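Local coordinates for soluble KIT ligand (Mus musculus, PDB 2O27), which binds and dimerises the receptor tyrosine kinase KIT as a non-covalent homodimer, a growth factor signal for cell survival, proliferation and blood formation, at residues A[46-51]-A[83-88]. Numbering follows the deposited sequence.
Sequences MVIQLS and DLVLCM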
ATOM      1  N   MET A  46     -22.842   5.376   6.308  1.00 36.65           N
ATOM      2  CA  MET A  46     -21.746   4.551   5.808  1.00 38.31           C
ATOM      3  C   MET A  46     -21.206   5.009   4.458  1.00 37.21           C
ATOM      4  O   MET A  46     -20.001   4.938   4.201  1.00 35.88           O
ATOM      5  CB  MET A  46     -22.169   3.086   5.705  1.00 40.23           C
ATOM      6  CG  MET A  46     -21.757   2.246   6.927  1.00 44.02           C
ATOM      7  SD  MET A  46     -19.949   2.212   7.217  1.00 45.73           S
ATOM      8  CE  MET A  46     -19.392   1.654   5.653  1.00 38.70           C
ATOM      9  N   VAL A  47     -22.113   5.458   3.597  1.00 34.77           N
ATOM     10  CA  VAL A  47     -21.719   5.926   2.286  1.00 34.60           C
ATOM     11  C   VAL A  47     -20.896   7.209   2.492  1.00 33.32           C
ATOM     12  O   VAL A  47     -19.912   7.444   1.797  1.00 33.25           O
ATOM     13  CB  VAL A  47     -22.977   6.153   1.402  1.00 36.21           C
ATOM     14  CG1 VAL A  47     -23.589   7.514   1.656  1.00 36.64           C
ATOM     15  CG2 VAL A  47     -22.631   5.927  -0.034  1.00 38.29           C
ATOM     16  N   ILE A  48     -21.275   8.017   3.471  1.00 31.90           N
ATOM     17  CA  ILE A  48     -20.535   9.242   3.742  1.00 30.18           C
ATOM     18  C   ILE A  48     -19.136   8.872   4.263  1.00 31.66           C
ATOM     19  O   ILE A  48     -18.139   9.465   3.839  1.00 31.20           O
ATOM     20  CB  ILE A  48     -21.298  10.144   4.762  1.00 29.37           C
ATOM     21  CG1 ILE A  48     -22.457  10.858   4.054  1.00 30.90           C
ATOM     22  CG2 ILE A  48     -20.369  11.164   5.384  1.00 28.36           C
ATOM     23  CD1 ILE A  48     -23.374  11.693   5.016  1.00 28.02           C
ATOM     24  N   GLN A  49     -19.063   7.876   5.151  1.00 29.77           N
ATOM     25  CA  GLN A  49     -17.786   7.426   5.720  1.00 31.15           C
ATOM     26  C   GLN A  49     -16.860   6.804   4.657  1.00 29.69           C
ATOM     27  O   GLN A  49     -15.654   6.993   4.683  1.00 28.20           O
ATOM     28  CB  GLN A  49     -18.029   6.408   6.844  1.00 32.33           C
ATOM     29  CG  GLN A  49     -18.680   6.972   8.098  1.00 36.24           C
ATOM     30  CD  GLN A  49     -18.048   8.286   8.566  1.00 39.99           C
ATOM     31  OE1 GLN A  49     -16.827   8.447   8.561  1.00 38.39           O
ATOM     32  NE2 GLN A  49     -18.885   9.229   8.974  1.00 44.51           N
ATOM     33  N   LEU A  50     -17.426   6.055   3.723  1.00 29.14           N
ATOM     34  CA  LEU A  50     -16.605   5.445   2.701  1.00 30.58           C
ATOM     35  C   LEU A  50     -16.008   6.555   1.852  1.00 30.76           C
ATOM     36  O   LEU A  50     -14.835   6.502   1.504  1.00 29.01           O
ATOM     37  CB  LEU A  50     -17.436   4.490   1.844  1.00 30.37           C
ATOM     38  CG  LEU A  50     -17.793   3.213   2.606  1.00 32.64           C
ATOM     39  CD1 LEU A  50     -18.881   2.403   1.849  1.00 32.27           C
ATOM     40  CD2 LEU A  50     -16.504   2.384   2.815  1.00 31.58           C
ATOM     41  N   SER A  51     -16.825   7.558   1.548  1.00 30.20           N
ATOM     42  CA  SER A  51     -16.404   8.699   0.749  1.00 30.32           C
ATOM     43  C   SER A  51     -15.182   9.357   1.411  1.00 30.86           C
ATOM     44  O   SER A  51     -14.188   9.609   0.745  1.00 30.18           O
ATOM     45  CB  SER A  51     -17.556   9.692   0.635  1.00 29.70           C
ATOM     46  OG  SER A  51     -17.199  10.828  -0.127  1.00 34.70           O
ATOM     47  N   ASP A  83     -21.872   9.870  -6.246  1.00 36.13           N
ATOM     48  CA  ASP A  83     -23.241   9.756  -6.733  1.00 35.95           C
ATOM     49  C   ASP A  83     -24.105   9.102  -5.660  1.00 36.78           C
ATOM     50  O   ASP A  83     -25.248   9.497  -5.469  1.00 35.84           O
ATOM     51  CB  ASP A  83     -23.319   8.944  -8.022  1.00 38.08           C
ATOM     52  CG  ASP A  83     -22.737   9.685  -9.203  1.00 39.85           C
ATOM     53  OD1 ASP A  83     -22.752  10.934  -9.202  1.00 44.69           O
ATOM     54  OD2 ASP A  83     -22.272   9.025 -10.138  1.00 42.13           O
ATOM     55  N   LEU A  84     -23.560   8.119  -4.945  1.00 36.78           N
ATOM     56  CA  LEU A  84     -24.335   7.465  -3.893  1.00 37.76           C
ATOM     57  C   LEU A  84     -24.627   8.416  -2.735  1.00 36.97           C
ATOM     58  O   LEU A  84     -25.719   8.370  -2.162  1.00 37.90           O
ATOM     59  CB  LEU A  84     -23.630   6.207  -3.373  1.00 37.99           C
ATOM     60  CG  LEU A  84     -23.515   5.064  -4.387  1.00 41.19           C
ATOM     61  CD1 LEU A  84     -22.850   3.848  -3.734  1.00 44.37           C
ATOM     62  CD2 LEU A  84     -24.903   4.688  -4.887  1.00 40.46           C
ATOM     63  N   VAL A  85     -23.668   9.277  -2.393  1.00 35.08           N
ATOM     64  CA  VAL A  85     -23.878  10.231  -1.301  1.00 35.77           C
ATOM     65  C   VAL A  85     -24.963  11.227  -1.705  1.00 35.29           C
ATOM     66  O   VAL A  85     -25.834  11.565  -0.904  1.00 33.56           O
ATOM     67  CB  VAL A  85     -22.600  11.046  -0.952  1.00 35.52           C
ATOM     68  CG1 VAL A  85     -22.962  12.147   0.009  1.00 34.24           C
ATOM     69  CG2 VAL A  85     -21.523  10.142  -0.347  1.00 35.29           C
ATOM     70  N   LEU A  86     -24.881  11.707  -2.943  1.00 37.10           N
ATOM     71  CA  LEU A  86     -25.863  12.654  -3.468  1.00 40.85           C
ATOM     72  C   LEU A  86     -27.272  12.049  -3.300  1.00 40.88           C
ATOM     73  O   LEU A  86     -28.192  12.665  -2.724  1.00 38.21           O
ATOM     74  CB  LEU A  86     -25.584  12.908  -4.950  1.00 42.37           C
ATOM     75  CG  LEU A  86     -25.972  14.248  -5.578  1.00 44.68           C
ATOM     76  CD1 LEU A  86     -26.034  14.078  -7.095  1.00 45.53           C
ATOM     77  CD2 LEU A  86     -27.296  14.735  -5.017  1.00 42.62           C
ATOM     78  N   CYS A  87     -27.422  10.826  -3.795  1.00 44.10           N
ATOM     79  CA  CYS A  87     -28.691  10.109  -3.711  1.00 48.10           C
ATOM     80  C   CYS A  87     -29.196  10.003  -2.260  1.00 47.94           C
ATOM     81  O   CYS A  87     -30.323  10.394  -1.954  1.00 45.14           O
ATOM     82  CB  CYS A  87     -28.518   8.717  -4.329  1.00 54.04           C
ATOM     83  SG  CYS A  87     -29.978   7.622  -4.366  1.00 64.07           S
ATOM     84  N   MET A  88     -28.366   9.486  -1.359  1.00 48.67           N
ATOM     85  CA  MET A  88     -28.794   9.342   0.030  1.00 50.43           C
ATOM     86  C   MET A  88     -29.049  10.668   0.745  1.00 51.37           C
ATOM     87  O   MET A  88     -29.955  10.767   1.562  1.00 51.97           O
ATOM     88  CB  MET A  88     -27.774   8.521   0.824  1.00 51.54           C
ATOM     89  CG  MET A  88     -27.627   7.067   0.357  1.00 54.90           C
ATOM     90  SD  MET A  88     -29.028   5.999   0.736  1.00 58.99           S
ATOM     91  CE  MET A  88     -30.023   6.149  -0.745  1.00 56.26           C
TER
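Val47 points toward helix 70-91 and meets Leu84, Val85 and Met88. Its CB forks into two methyls that go to different partners. CG1 sits between the backbone N and the carbonyl carbon (chi1 84°). Val47 CG1 lies 3.9 Å from Val85 CG2. Val85 CA is 4.0 Å from Val47 CG1. Val47 CG1 also reaches Met88 CG, 4.3 Å away. CG2, anti to the backbone N, takes the Leu84 side. Val47 CG2 presses on Leu84 CB at 3.5 Å, closer than carbon atoms usually pack. The valine therefore touches the backbone of the second helix as well as its side chains.

Val85 answers from the facing helix. Val85 CG2 reaches the carbonyl of the first helix, 3.8 Å from Val47 O, and also touches Ser51 CB. Val85 CG1 turns to Ile48 and stands 4.3 Å from Ile48 CG1. Val47 O accepts the helix bond from Ser51 N; the methyl adds only van der Waals contact.

The segments run nearly antiparallel, at 150°, with their axes 9.2 Å apart. They belong to helices 43-58 and 70-91 of the four-helix cytokine fold. Helix 110-124 packs beside the pair, where Phe124 touches both Leu84 and Met88 and Ile116 touches Met46. Cys87 forms the disulfide with Cys2, which ties the N-terminal end of the chain to helix 70-91.

The closest side-chain contacts between the segments are made by carbon atoms, one of them against the backbone O of Val47. Val47 is buried, while Ile48, Ser51 and Val85 are partly exposed, so the seam runs from the core toward the surface. The pairing thus rests on close fit and the burial of apolar groups, without polar bonds or charge pairs between the two segments.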